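Iron-regulated transcriptional activator AFT2 (Saccharomyces cerevisiae, PDB 4LMG) activates transcription of the iron regulon when iron is scarce by recognising the 5'-CACCC-3' iron-responsive element in target promoters. Local coordinates at a contact of chain A with DNA. Sequence-based numbering; all coordinates share one arbitrary frame.

A contact of chain A with DNA. Residues 40, 42, 45, 47, 78. With nucleotides of chain B.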
ATOM      1  N   ARG A  40       8.061  -5.153  -2.371  1.00 26.20           N
ATOM      2  CA  ARG A  40       7.041  -6.160  -2.122  1.00 34.73           C
ATOM      3  C   ARG A  40       7.528  -7.149  -1.074  1.00 27.66           C
ATOM      4  O   ARG A  40       8.718  -7.446  -0.999  1.00 30.69           O
ATOM      5  CB  ARG A  40       6.735  -6.899  -3.425  1.00 38.39           C
ATOM      6  CG  ARG A  40       5.807  -8.086  -3.294  1.00 41.48           C
ATOM      7  CD  ARG A  40       5.636  -8.774  -4.640  1.00 32.97           C
ATOM      8  NE  ARG A  40       5.243  -7.830  -5.684  1.00 42.23           N
ATOM      9  CZ  ARG A  40       6.093  -7.214  -6.498  1.00 48.40           C
ATOM     10  NH1 ARG A  40       7.396  -7.443  -6.396  1.00 43.35           N
ATOM     11  NH2 ARG A  40       5.643  -6.367  -7.414  1.00 45.82           N
ATOM     12  N   ASP A  42       6.150 -10.906   1.263  1.00 24.11           N
ATOM     13  CA  ASP A  42       5.224 -11.883   1.819  1.00 32.71           C
ATOM     14  C   ASP A  42       6.006 -12.696   2.848  1.00 32.97           C
ATOM     15  O   ASP A  42       7.179 -12.421   3.087  1.00 28.69           O
ATOM     16  CB  ASP A  42       4.613 -12.771   0.727  1.00 28.66           C
ATOM     17  CG  ASP A  42       5.652 -13.585  -0.024  1.00 33.76           C
ATOM     18  OD1 ASP A  42       6.445 -14.293   0.628  1.00 36.22           O
ATOM     19  OD2 ASP A  42       5.674 -13.521  -1.273  1.00 32.47           O
ATOM     20  N   LYS A  45       9.283 -14.145   1.170  1.00 32.94           N
ATOM     21  CA  LYS A  45      10.012 -13.406   0.144  1.00 30.18           C
ATOM     22  C   LYS A  45       9.900 -11.897   0.322  1.00 34.25           C
ATOM     23  O   LYS A  45       8.815 -11.366   0.563  1.00 38.54           O
ATOM     24  CB  LYS A  45       9.519 -13.787  -1.253  1.00 33.14           C
ATOM     25  CG  LYS A  45      10.130 -12.948  -2.363  1.00 45.11           C
ATOM     26  CD  LYS A  45       9.487 -13.243  -3.705  1.00 54.16           C
ATOM     27  CE  LYS A  45       8.014 -12.860  -3.716  1.00 51.96           C
ATOM     28  NZ  LYS A  45       7.376 -13.218  -5.012  1.00 51.49           N
ATOM     29  N   THR A  47      11.320  -8.296  -1.681  1.00 30.62           N
ATOM     30  CA  THR A  47      12.036  -7.671  -2.783  1.00 32.85           C
ATOM     31  C   THR A  47      12.333  -6.217  -2.448  1.00 31.60           C
ATOM     32  O   THR A  47      11.444  -5.466  -2.058  1.00 35.21           O
ATOM     33  CB  THR A  47      11.233  -7.736  -4.091  1.00 35.22           C
ATOM     34  OG1 THR A  47      11.025  -9.105  -4.455  1.00 34.83           O
ATOM     35  CG2 THR A  47      11.984  -7.031  -5.209  1.00 35.49           C
ATOM     36  N   ARG A  78      16.678  -9.443  -3.787  1.00 32.63           N
ATOM     37  CA  ARG A  78      15.616 -10.403  -3.521  1.00 29.73           C
ATOM     38  C   ARG A  78      16.026 -11.393  -2.439  1.00 25.81           C
ATOM     39  O   ARG A  78      16.988 -12.138  -2.599  1.00 28.35           O
ATOM     40  CB  ARG A  78      15.230 -11.138  -4.805  1.00 43.86           C
ATOM     41  CG  ARG A  78      13.996 -12.020  -4.681  1.00 57.57           C
ATOM     42  CD  ARG A  78      13.444 -12.361  -6.055  1.00 72.04           C
ATOM     43  NE  ARG A  78      12.321 -13.290  -5.986  1.00 86.91           N
ATOM     44  CZ  ARG A  78      12.433 -14.606  -6.135  1.00 96.31           C
ATOM     45  NH1 ARG A  78      13.622 -15.150  -6.362  1.00 99.29           N
ATOM     46  NH2 ARG A  78      11.358 -15.380  -6.057  1.00 95.52           N
TER
ATOM     47  O5'  DA B   1      12.758 -11.849  -9.381  1.00 94.44           O
ATOM     48  C5'  DA B   1      12.999 -10.457  -9.576  1.00 91.14           C
ATOM     49  C4'  DA B   1      11.985  -9.615  -8.821  1.00 86.75           C
ATOM     50  O4'  DA B   1      12.347  -8.216  -8.923  1.00 88.65           O
ATOM     51  C3'  DA B   1      10.562  -9.674  -9.353  1.00 84.25           C
ATOM     52  O3'  DA B   1       9.645  -9.293  -8.334  1.00 78.18           O
ATOM     53  C2'  DA B   1      10.603  -8.643 -10.475  1.00 87.32           C
ATOM     54  C1'  DA B   1      11.564  -7.592  -9.923  1.00 90.85           C
ATOM     55  N9   DA B   1      12.472  -7.048 -10.929  1.00100.89           N
ATOM     56  C8   DA B   1      13.632  -7.612 -11.386  1.00103.41           C
ATOM     57  N7   DA B   1      14.248  -6.896 -12.295  1.00106.06           N
ATOM     58  C5   DA B   1      13.436  -5.783 -12.446  1.00110.37           C
ATOM     59  C6   DA B   1      13.535  -4.642 -13.265  1.00116.10           C
ATOM     60  N6   DA B   1      14.543  -4.434 -14.121  1.00118.04           N
ATOM     61  N1   DA B   1      12.555  -3.719 -13.171  1.00117.72           N
ATOM     62  C2   DA B   1      11.549  -3.931 -12.313  1.00114.93           C
ATOM     63  N3   DA B   1      11.347  -4.960 -11.493  1.00109.80           N
ATOM     64  C4   DA B   1      12.336  -5.860 -11.610  1.00107.03           C
ATOM     65  P    DA B   2       8.800 -10.411  -7.547  1.00 52.09           P
ATOM     66  OP1  DA B   2       8.780 -10.037  -6.113  1.00 41.96           O
ATOM     67  OP2  DA B   2       9.327 -11.738  -7.935  1.00 58.11           O
ATOM     68  O5'  DA B   2       7.312 -10.236  -8.128  1.00 71.71           O
ATOM     69  C5'  DA B   2       7.104  -9.901  -9.502  1.00 63.12           C
ATOM     70  C4'  DA B   2       5.713 -10.256 -10.017  1.00 49.27           C
ATOM     71  O4'  DA B   2       5.121 -11.321  -9.229  1.00 35.55           O
ATOM     72  C3'  DA B   2       4.689  -9.125 -10.033  1.00 47.10           C
ATOM     73  O3'  DA B   2       3.889  -9.248 -11.200  1.00 44.19           O
ATOM     74  C2'  DA B   2       3.863  -9.364  -8.775  1.00 40.84           C
ATOM     75  C1'  DA B   2       3.952 -10.876  -8.579  1.00 30.45           C
ATOM     76  N9   DA B   2       4.079 -11.238  -7.176  1.00 22.03           N
ATOM     77  C8   DA B   2       5.195 -11.708  -6.546  1.00 24.81           C
ATOM     78  N7   DA B   2       5.020 -11.944  -5.268  1.00 26.57           N
ATOM     79  C5   DA B   2       3.699 -11.602  -5.045  1.00 24.42           C
ATOM     80  C6   DA B   2       2.899 -11.624  -3.890  1.00 23.82           C
ATOM     81  N6   DA B   2       3.349 -12.024  -2.698  1.00 27.02           N
ATOM     82  N1   DA B   2       1.620 -11.216  -4.010  1.00 23.34           N
ATOM     83  C2   DA B   2       1.179 -10.816  -5.209  1.00 32.80           C
ATOM     84  N3   DA B   2       1.837 -10.754  -6.365  1.00 28.74           N
ATOM     85  C4   DA B   2       3.104 -11.163  -6.210  1.00 23.11           C
TER
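Arg40 lies over one face of the DA2 base of chain B, its CD methylene 3.4 Å from the centroid of the five-membered ring in a CH-pi contact. Farther along the same side chain, one face of the guanidinium is turned to the nucleotide backbone, with O5' of DA2 lying over the outer part of the group and not over its centre. A bend at chi3 (-52°) carries the group from the base back to the phosphate, where NH1 of Arg40 forms a salt bridge to OP1 of DA2 at 3.0 Å; the hydrogen bond in this pair is weak.

The Hoogsteen edge of the same adenine, which faces the major groove, is read by Asp42 and Lys45. The amino group N6 of DA2 donates to the carboxylate oxygen OD2 of Asp42 at 3.1 Å, using the OD2 lone pair that points away from OD1. With chi1 at 62°, the Asp42 carboxylate is presented to this amino group. Beside it, the side-chain amine NZ of Lys45 donates to N7 of DA2 at 2.7 Å. NZ of Lys45 is also 3.6 Å from OP1 of DA2, a salt bridge that ties the base contact to the backbone contact.

Thr47, two residues along strand 45-50, adds a hydrogen bond from its hydroxyl OG1 to OP1 of DA2 at 2.9 Å. OP1 is thus approached by Arg40, Lys45 and Thr47, which should help fix the phosphate relative to the base. On the neighbouring strand 76-82, the poorly ordered Arg78 offers a looser salt bridge from NE to OP2 of DA2 at 3.9 Å.

The Asp42 acceptor facing N6 and the Lys45 donor facing N7 together complement the Hoogsteen edge of adenine and probably favour that base here, while Arg40 and Thr47 help anchor the strand; the local contact alone does not show how this position relates to the CACCC core. Through this patch, the beta-sheet of the WRKY-GCM1 fold docks the DNA-binding part of Aft2 against the major groove.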